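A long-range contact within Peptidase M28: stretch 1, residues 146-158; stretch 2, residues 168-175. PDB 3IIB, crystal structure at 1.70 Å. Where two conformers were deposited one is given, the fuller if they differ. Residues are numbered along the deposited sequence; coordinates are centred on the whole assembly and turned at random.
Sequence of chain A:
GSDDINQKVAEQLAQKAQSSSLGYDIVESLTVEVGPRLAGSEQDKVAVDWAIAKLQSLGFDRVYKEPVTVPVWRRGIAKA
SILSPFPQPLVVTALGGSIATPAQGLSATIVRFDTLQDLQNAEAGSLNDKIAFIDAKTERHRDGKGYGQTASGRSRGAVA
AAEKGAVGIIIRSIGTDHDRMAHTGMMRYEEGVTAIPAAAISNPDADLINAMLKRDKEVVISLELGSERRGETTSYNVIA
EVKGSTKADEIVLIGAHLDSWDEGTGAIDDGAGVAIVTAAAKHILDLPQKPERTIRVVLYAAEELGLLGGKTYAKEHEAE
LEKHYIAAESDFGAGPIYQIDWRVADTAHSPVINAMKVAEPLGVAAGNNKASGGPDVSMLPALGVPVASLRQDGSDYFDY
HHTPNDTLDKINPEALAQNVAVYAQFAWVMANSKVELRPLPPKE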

# COMPACT_ATOMS: atom_id res chain seq x y z
N GLY A 146 -0.19 15.53 -13.89
CA GLY A 146 -1.22 14.49 -14.03
C GLY A 146 -2.38 14.64 -13.05
O GLY A 146 -3.53 14.52 -13.43
N TYR A 147 -2.07 14.91 -11.80
CA TYR A 147 -3.08 15.20 -10.79
C TYR A 147 -3.98 16.37 -11.23
O TYR A 147 -5.23 16.32 -11.12
CB TYR A 147 -2.39 15.47 -9.47
CG TYR A 147 -3.30 15.81 -8.36
CD1 TYR A 147 -3.89 14.81 -7.62
CD2 TYR A 147 -3.59 17.13 -8.02
CE1 TYR A 147 -4.75 15.11 -6.57
CE2 TYR A 147 -4.45 17.44 -6.96
CZ TYR A 147 -5.03 16.40 -6.25
OH TYR A 147 -5.87 16.68 -5.19
N GLY A 148 -3.34 17.38 -11.81
CA GLY A 148 -4.06 18.56 -12.29
C GLY A 148 -5.10 18.21 -13.35
O GLY A 148 -6.13 18.86 -13.45
N GLN A 149 -4.83 17.19 -14.14
CA GLN A 149 -5.76 16.80 -15.20
C GLN A 149 -6.93 15.96 -14.68
O GLN A 149 -8.03 16.02 -15.24
CB GLN A 149 -5.03 16.07 -16.33
CG GLN A 149 -4.21 17.02 -17.23
CD GLN A 149 -5.09 18.01 -17.99
OE1 GLN A 149 -4.94 19.23 -17.83
NE2 GLN A 149 -6.02 17.50 -18.79
N THR A 150 -6.71 15.19 -13.61
CA THR A 150 -7.77 14.25 -13.15
C THR A 150 -8.50 14.64 -11.86
O THR A 150 -9.60 14.12 -11.59
CB THR A 150 -7.19 12.85 -12.95
OG1 THR A 150 -6.11 12.92 -12.01
CG2 THR A 150 -6.69 12.30 -14.34
N ALA A 151 -7.92 15.57 -11.11
CA ALA A 151 -8.45 15.92 -9.80
C ALA A 151 -9.90 16.40 -9.82
O ALA A 151 -10.67 16.15 -8.87
CB ALA A 151 -7.54 16.92 -9.08
N SER A 152 -10.30 17.05 -10.93
CA SER A 152 -11.66 17.59 -11.01
C SER A 152 -12.73 16.50 -10.99
O SER A 152 -13.84 16.74 -10.51
CB SER A 152 -11.81 18.53 -12.21
OG SER A 152 -11.57 17.83 -13.42
N GLY A 153 -12.38 15.28 -11.42
CA GLY A 153 -13.27 14.13 -11.25
C GLY A 153 -13.69 13.96 -9.80
O GLY A 153 -14.84 13.61 -9.52
N ARG A 154 -12.75 14.18 -8.89
CA ARG A 154 -13.03 14.09 -7.47
C ARG A 154 -13.81 15.31 -6.98
O ARG A 154 -14.81 15.19 -6.25
CB ARG A 154 -11.73 13.93 -6.66
CG ARG A 154 -11.95 13.64 -5.18
CD ARG A 154 -10.69 13.89 -4.37
NE ARG A 154 -10.51 15.32 -4.24
CZ ARG A 154 -9.35 15.96 -4.32
NH1 ARG A 154 -8.21 15.30 -4.51
NH2 ARG A 154 -9.32 17.27 -4.24
N SER A 155 -13.33 16.49 -7.34
CA SER A 155 -13.95 17.76 -6.90
C SER A 155 -15.38 17.96 -7.39
O SER A 155 -16.26 18.45 -6.66
CB SER A 155 -13.13 18.94 -7.39
OG SER A 155 -11.80 18.86 -6.94
N ARG A 156 -15.62 17.59 -8.65
CA ARG A 156 -16.88 17.94 -9.33
C ARG A 156 -17.73 16.81 -9.88
O ARG A 156 -18.81 17.06 -10.43
CB ARG A 156 -16.52 18.91 -10.44
CG ARG A 156 -15.91 20.19 -9.87
CD ARG A 156 -16.07 21.36 -10.80
NE ARG A 156 -15.29 21.20 -12.02
CZ ARG A 156 -13.97 21.39 -12.11
NH1 ARG A 156 -13.24 21.73 -11.05
NH2 ARG A 156 -13.37 21.23 -13.29
N GLY A 157 -17.25 15.56 -9.71
CA GLY A 157 -17.91 14.40 -10.28
C GLY A 157 -19.27 14.16 -9.69
O GLY A 157 -20.18 13.80 -10.39
N ALA A 158 -19.44 14.32 -8.38
CA ALA A 158 -20.73 14.03 -7.77
C ALA A 158 -21.83 14.96 -8.32
O ALA A 158 -22.99 14.55 -8.52
CB ALA A 158 -20.65 14.07 -6.21
N GLY A 168 -25.34 7.92 -7.05
CA GLY A 168 -24.04 7.88 -6.42
C GLY A 168 -22.91 7.97 -7.42
O GLY A 168 -23.14 7.82 -8.62
N ILE A 169 -21.68 8.19 -6.93
CA ILE A 169 -20.52 8.15 -7.80
C ILE A 169 -19.39 7.43 -7.09
O ILE A 169 -19.18 7.56 -5.87
CB ILE A 169 -20.09 9.53 -8.25
CG1 ILE A 169 -18.85 9.47 -9.14
CG2 ILE A 169 -19.81 10.49 -7.06
CD1 ILE A 169 -18.58 10.82 -9.83
N ILE A 170 -18.70 6.57 -7.85
CA ILE A 170 -17.38 6.10 -7.45
C ILE A 170 -16.38 6.58 -8.47
O ILE A 170 -16.67 6.62 -9.66
CB ILE A 170 -17.28 4.55 -7.33
CG1 ILE A 170 -17.87 3.85 -8.54
CG2 ILE A 170 -17.98 4.05 -5.99
CD1 ILE A 170 -17.42 2.32 -8.70
N ILE A 171 -15.18 6.91 -7.99
CA ILE A 171 -14.10 7.27 -8.88
C ILE A 171 -12.87 6.38 -8.67
O ILE A 171 -12.60 5.90 -7.56
CB ILE A 171 -13.68 8.78 -8.76
CG1 ILE A 171 -12.97 9.10 -7.43
CG2 ILE A 171 -14.88 9.69 -9.08
CD1 ILE A 171 -12.39 10.54 -7.38
N ARG A 172 -12.12 6.16 -9.74
CA ARG A 172 -10.76 5.71 -9.58
C ARG A 172 -9.99 6.78 -8.82
O ARG A 172 -9.95 7.95 -9.22
CB ARG A 172 -10.06 5.48 -10.92
CG ARG A 172 -8.57 5.08 -10.82
CD ARG A 172 -7.92 4.97 -12.20
NE ARG A 172 -8.41 3.83 -12.97
CZ ARG A 172 -7.89 2.61 -12.92
NH1 ARG A 172 -6.80 2.34 -12.16
NH2 ARG A 172 -8.43 1.64 -13.66
N SER A 173 -9.38 6.35 -7.72
CA SER A 173 -8.58 7.23 -6.87
C SER A 173 -7.66 8.08 -7.71
O SER A 173 -7.03 7.59 -8.68
CB SER A 173 -7.76 6.43 -5.88
OG SER A 173 -8.57 5.98 -4.78
N ILE A 174 -7.56 9.36 -7.31
CA ILE A 174 -6.71 10.32 -8.00
C ILE A 174 -5.29 10.12 -7.47
O ILE A 174 -4.79 10.87 -6.63
CB ILE A 174 -7.20 11.79 -7.86
CG1 ILE A 174 -8.70 11.90 -8.13
CG2 ILE A 174 -6.35 12.69 -8.79
CD1 ILE A 174 -9.14 11.40 -9.53
N GLY A 175 -4.65 9.06 -7.97
CA GLY A 175 -3.38 8.59 -7.42
C GLY A 175 -2.61 7.92 -8.50
O GLY A 175 -3.20 7.44 -9.47

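Read from the strand side, this contact follows a simple rule: every second strand residue faces the helix, and no hydrogen bond crosses between the two. The helix and strand run nearly antiparallel, at 167°, with their axes 9.1 Å apart at closest approach, so advancing along the strand means moving back along the helix.

Gly168 makes no contact. Ile169 is the first to point toward the helix, and it meets the small residues Gly157 and Ala158. Its CD1 lies 3.4 Å from Gly157 C, against bare backbone, while its CG2 packs 3.8 Å from Ala158 CB. The glycine matters here: an ideal CB on Gly157 would sit 2.8 Å from Ile169 CD1, a clash, and would also collide with Gly153 O within the helix.

Ile170 is out of reach, as strand alternation predicts, and Ile171 takes the next turn. Its CD1 rests 3.5 Å from Arg154 CB, and its CG2 comes to 3.9 Å from Gly153 O. Arg154 thus offers aliphatic carbon to the strand, while its NH1 donates a hydrogen bond to Tyr147 OH (2.8 Å, 163°), linking two side chains that both touch stretch 2.

Arg172 makes no contact and Ser173 points away, before Ile174, already in the loop, turns toward the helix again. With 115 Å² covered, it has the largest share of any residue here. Its CG2 enters a pocket made by three helix residues, 3.5 Å from Tyr147 CD1, 3.2 Å from Thr150 OG1 and 4.0 Å from Ala151 CA; its CG1 lies 3.9 Å from Arg154 CB. The approach to Thr150 OG1 is simply close packing of a methyl against an oxygen. Gly175 makes no contact.

The lesson is complementarity of size: branched isoleucines pack against glycine and alanine, the CB of Arg154 and the ring of Tyr147, and tolerate oxygen neighbours at Gly153 and Thr150.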